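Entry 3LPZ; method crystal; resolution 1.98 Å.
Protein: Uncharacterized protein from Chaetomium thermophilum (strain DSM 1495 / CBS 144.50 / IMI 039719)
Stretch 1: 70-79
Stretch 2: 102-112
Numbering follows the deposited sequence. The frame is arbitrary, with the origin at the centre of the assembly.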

# COMPACT_ATOMS: atom_id res chain seq x y z
N GLN A 70 17.82 22.25 -1.05
CA GLN A 70 16.99 22.93 -2.05
C GLN A 70 15.89 21.98 -2.56
O GLN A 70 15.97 21.45 -3.66
N GLY A 71 14.89 21.77 -1.70
CA GLY A 71 13.87 20.74 -1.92
C GLY A 71 12.99 21.06 -3.10
O GLY A 71 12.61 20.15 -3.85
N GLY A 72 12.68 22.34 -3.27
CA GLY A 72 11.90 22.82 -4.41
C GLY A 72 12.57 22.61 -5.75
O GLY A 72 12.02 21.93 -6.62
N SER A 73 13.76 23.15 -5.94
CA SER A 73 14.49 22.94 -7.20
C SER A 73 14.88 21.49 -7.43
O SER A 73 14.70 20.97 -8.52
N GLY A 74 15.45 20.85 -6.40
CA GLY A 74 15.80 19.43 -6.46
C GLY A 74 14.61 18.54 -6.79
O GLY A 74 14.74 17.59 -7.58
N GLY A 75 13.47 18.85 -6.18
CA GLY A 75 12.24 18.06 -6.42
C GLY A 75 11.72 18.26 -7.84
O GLY A 75 11.24 17.33 -8.48
N ASP A 76 11.78 19.50 -8.32
CA ASP A 76 11.35 19.79 -9.68
C ASP A 76 12.23 19.00 -10.67
O ASP A 76 11.73 18.42 -11.65
N LEU A 77 13.54 18.94 -10.42
CA LEU A 77 14.41 18.12 -11.28
C LEU A 77 14.09 16.63 -11.19
O LEU A 77 14.19 15.91 -12.19
N ALA A 78 13.72 16.17 -9.99
CA ALA A 78 13.35 14.76 -9.80
C ALA A 78 12.08 14.44 -10.59
O ALA A 78 11.96 13.38 -11.18
N VAL A 79 11.12 15.37 -10.59
CA VAL A 79 9.90 15.20 -11.42
C VAL A 79 10.25 15.19 -12.92
O VAL A 79 9.70 14.37 -13.69
N GLY A 102 16.93 6.86 -5.07
CA GLY A 102 17.97 7.77 -4.60
C GLY A 102 17.42 9.18 -4.41
O GLY A 102 17.79 9.87 -3.43
N CYS A 103 16.58 9.64 -5.33
CA CYS A 103 15.92 10.97 -5.16
C CYS A 103 14.93 10.97 -4.00
O CYS A 103 14.95 11.87 -3.13
N LEU A 104 14.07 9.95 -3.98
CA LEU A 104 13.00 9.82 -2.98
C LEU A 104 13.50 9.98 -1.55
O LEU A 104 12.90 10.73 -0.74
N ARG A 105 14.58 9.27 -1.23
CA ARG A 105 15.08 9.21 0.13
C ARG A 105 15.74 10.52 0.55
O ARG A 105 15.97 10.74 1.73
N LEU A 106 16.04 11.40 -0.40
CA LEU A 106 16.65 12.68 -0.06
C LEU A 106 15.68 13.85 0.13
O LEU A 106 16.10 14.92 0.56
N PHE A 107 14.40 13.66 -0.17
CA PHE A 107 13.41 14.69 0.12
C PHE A 107 13.16 14.79 1.62
O PHE A 107 13.13 13.76 2.31
N GLN A 108 12.93 16.01 2.12
CA GLN A 108 12.35 16.19 3.45
C GLN A 108 10.91 15.70 3.41
O GLN A 108 10.22 15.96 2.43
N PRO A 109 10.44 15.02 4.48
CA PRO A 109 9.07 14.52 4.57
C PRO A 109 8.02 15.56 4.25
O PRO A 109 7.01 15.25 3.61
N GLY A 110 8.25 16.80 4.69
CA GLY A 110 7.30 17.87 4.49
C GLY A 110 7.43 18.65 3.19
O GLY A 110 6.65 19.57 2.97
N GLU A 111 8.41 18.31 2.35
CA GLU A 111 8.58 19.00 1.07
C GLU A 111 7.33 18.77 0.19
O GLU A 111 7.02 17.61 -0.11
N PRO A 112 6.61 19.86 -0.19
CA PRO A 112 5.39 19.68 -1.00
C PRO A 112 5.65 18.97 -2.33
O PRO A 112 4.82 18.17 -2.77

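The first stretch is a glycine-rich helix, and its packing against the second stretch depends as much on absent side chains as on present ones. No hydrogen bond crosses between the two; the contact combines close packing with the approach of a carboxylate to the helix backbone, and buries a modest 226 Å².

Gln70 occupies the N-cap position, with its CA-to-CB bond pointing away from the partner; chi1 and chi2 are both m, and NE2 is hydrogen-bonded elsewhere in the structure. Gln70 O accepts from Gly74 N at 2.9 Å, the first of the hydrogen bonds that hold the helical turns.

At Gly71 the backbone itself meets the other stretch. Glu111 points toward the helix with chi1 t and chi2 p, which folds its carboxylate over this first turn: Glu111 OE1 lies 3.6 Å from Gly71 C and 3.7 Å from Gly72 N. The latter is an approach, not a hydrogen bond. Glycine suits the site because a CB on Gly71 would point toward the partner and fall 2.5 Å from Glu111 OE1. At Gly72, by contrast, a CB would point away and there is room for it. Glu111 is itself an N-cap, its side chain capping a backbone N just beyond the second stretch.

Ser73, chi1 m, is out of reach of the contact. Gly74 is buried but makes no cross-contact; a CB there would lie only 2.9 Å from Gln70 O, in the same stretch.

Gly75 is the close point of the apolar packing. Phe107 adopts chi1 m with chi2 near 92°, and although its CA-to-CB bond points sideways, the end of the ring comes nearer the helix, bringing Phe107 CE2 to 3.5 Å from Gly75 CA. A CB on Gly75 would stand 2.9 Å from Phe107 CE2, so the bare alpha carbon lets the aromatic ring settle against the backbone. The ring meets the helix obliquely.

The CA-to-CB bond of Asp76, chi1 m, points away from the partner; the end of the side chain comes nearer but makes no contact, and the residue is exposed, as suits a charged group. Leu77 is buried but out of reach, its chi1 of -104° lying between wells.

One turn beyond Gly75 the small methyl of Ala78 points toward the second stretch, Ala78 CB lying 4.1 Å from Phe107 CZ and also 4.1 Å from Cys103 CB. Cys103, chi1 m, points back toward the helix. The small apolar methyl suits this buried site, where Ala78 CA and Cys103 CA are 6.5 Å apart. Val79, chi1 t, is directed sideways and makes no contact with the partner.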

# COMPACT_ATOMS: atom_id res chain seq x y z
CB GLN A 70 17.84 23.44 -3.21
CG GLN A 70 18.92 24.44 -2.79
CD GLN A 70 18.39 25.53 -1.90
OE1 GLN A 70 17.62 26.38 -2.33
NE2 GLN A 70 18.79 25.50 -0.63
CB SER A 73 15.73 23.82 -7.25
OG SER A 73 15.33 25.15 -7.56
CB ASP A 76 11.44 21.29 -9.94
CG ASP A 76 10.26 22.06 -9.36
OD1 ASP A 76 9.29 21.44 -8.85
OD2 ASP A 76 10.29 23.30 -9.40
CB LEU A 77 15.89 18.36 -10.97
CG LEU A 77 16.66 19.22 -11.96
CD1 LEU A 77 15.84 20.38 -12.51
CD2 LEU A 77 17.96 19.65 -11.41
CB ALA A 78 13.18 14.42 -8.30
CB VAL A 79 8.81 16.30 -11.08
CG1 VAL A 79 7.61 16.27 -12.05
CG2 VAL A 79 8.32 16.12 -9.63
CB CYS A 103 15.21 11.41 -6.45
SG CYS A 103 16.33 11.72 -7.85
CB LEU A 104 12.32 8.44 -3.10
CG LEU A 104 11.12 8.18 -2.16
CD1 LEU A 104 10.01 9.19 -2.44
CD2 LEU A 104 10.55 6.72 -2.29
CB ARG A 105 16.05 8.05 0.28
CG ARG A 105 15.36 6.68 0.14
CD ARG A 105 16.33 5.59 0.58
NE ARG A 105 15.84 4.21 0.41
CZ ARG A 105 15.04 3.58 1.27
NH1 ARG A 105 14.58 4.20 2.35
NH2 ARG A 105 14.68 2.30 1.03
CB LEU A 106 17.77 13.04 -1.04
CG LEU A 106 19.02 12.13 -1.04
CD1 LEU A 106 19.85 12.38 -2.31
CD2 LEU A 106 19.88 12.34 0.20
CB PHE A 107 12.05 14.34 -0.46
CG PHE A 107 11.90 14.60 -1.93
CD1 PHE A 107 12.18 13.59 -2.86
CD2 PHE A 107 11.38 15.82 -2.38
CE1 PHE A 107 11.99 13.81 -4.23
CE2 PHE A 107 11.20 16.04 -3.73
CZ PHE A 107 11.48 15.03 -4.66
CB GLN A 108 12.34 17.67 3.86
CG GLN A 108 13.71 18.20 4.22
CD GLN A 108 14.24 17.58 5.49
OE1 GLN A 108 15.39 17.19 5.56
NE2 GLN A 108 13.37 17.44 6.50
CB PRO A 109 8.95 14.11 6.05
CG PRO A 109 10.28 13.71 6.41
CD PRO A 109 11.24 14.58 5.63
CB GLU A 111 9.87 18.54 0.37
CG GLU A 111 10.11 19.11 -1.03
CD GLU A 111 9.94 20.63 -1.13
OE1 GLU A 111 10.62 21.36 -0.37
OE2 GLU A 111 9.13 21.09 -1.98
CB PRO A 112 4.91 21.11 -1.26
CG PRO A 112 5.38 21.87 -0.04
CD PRO A 112 6.74 21.26 0.30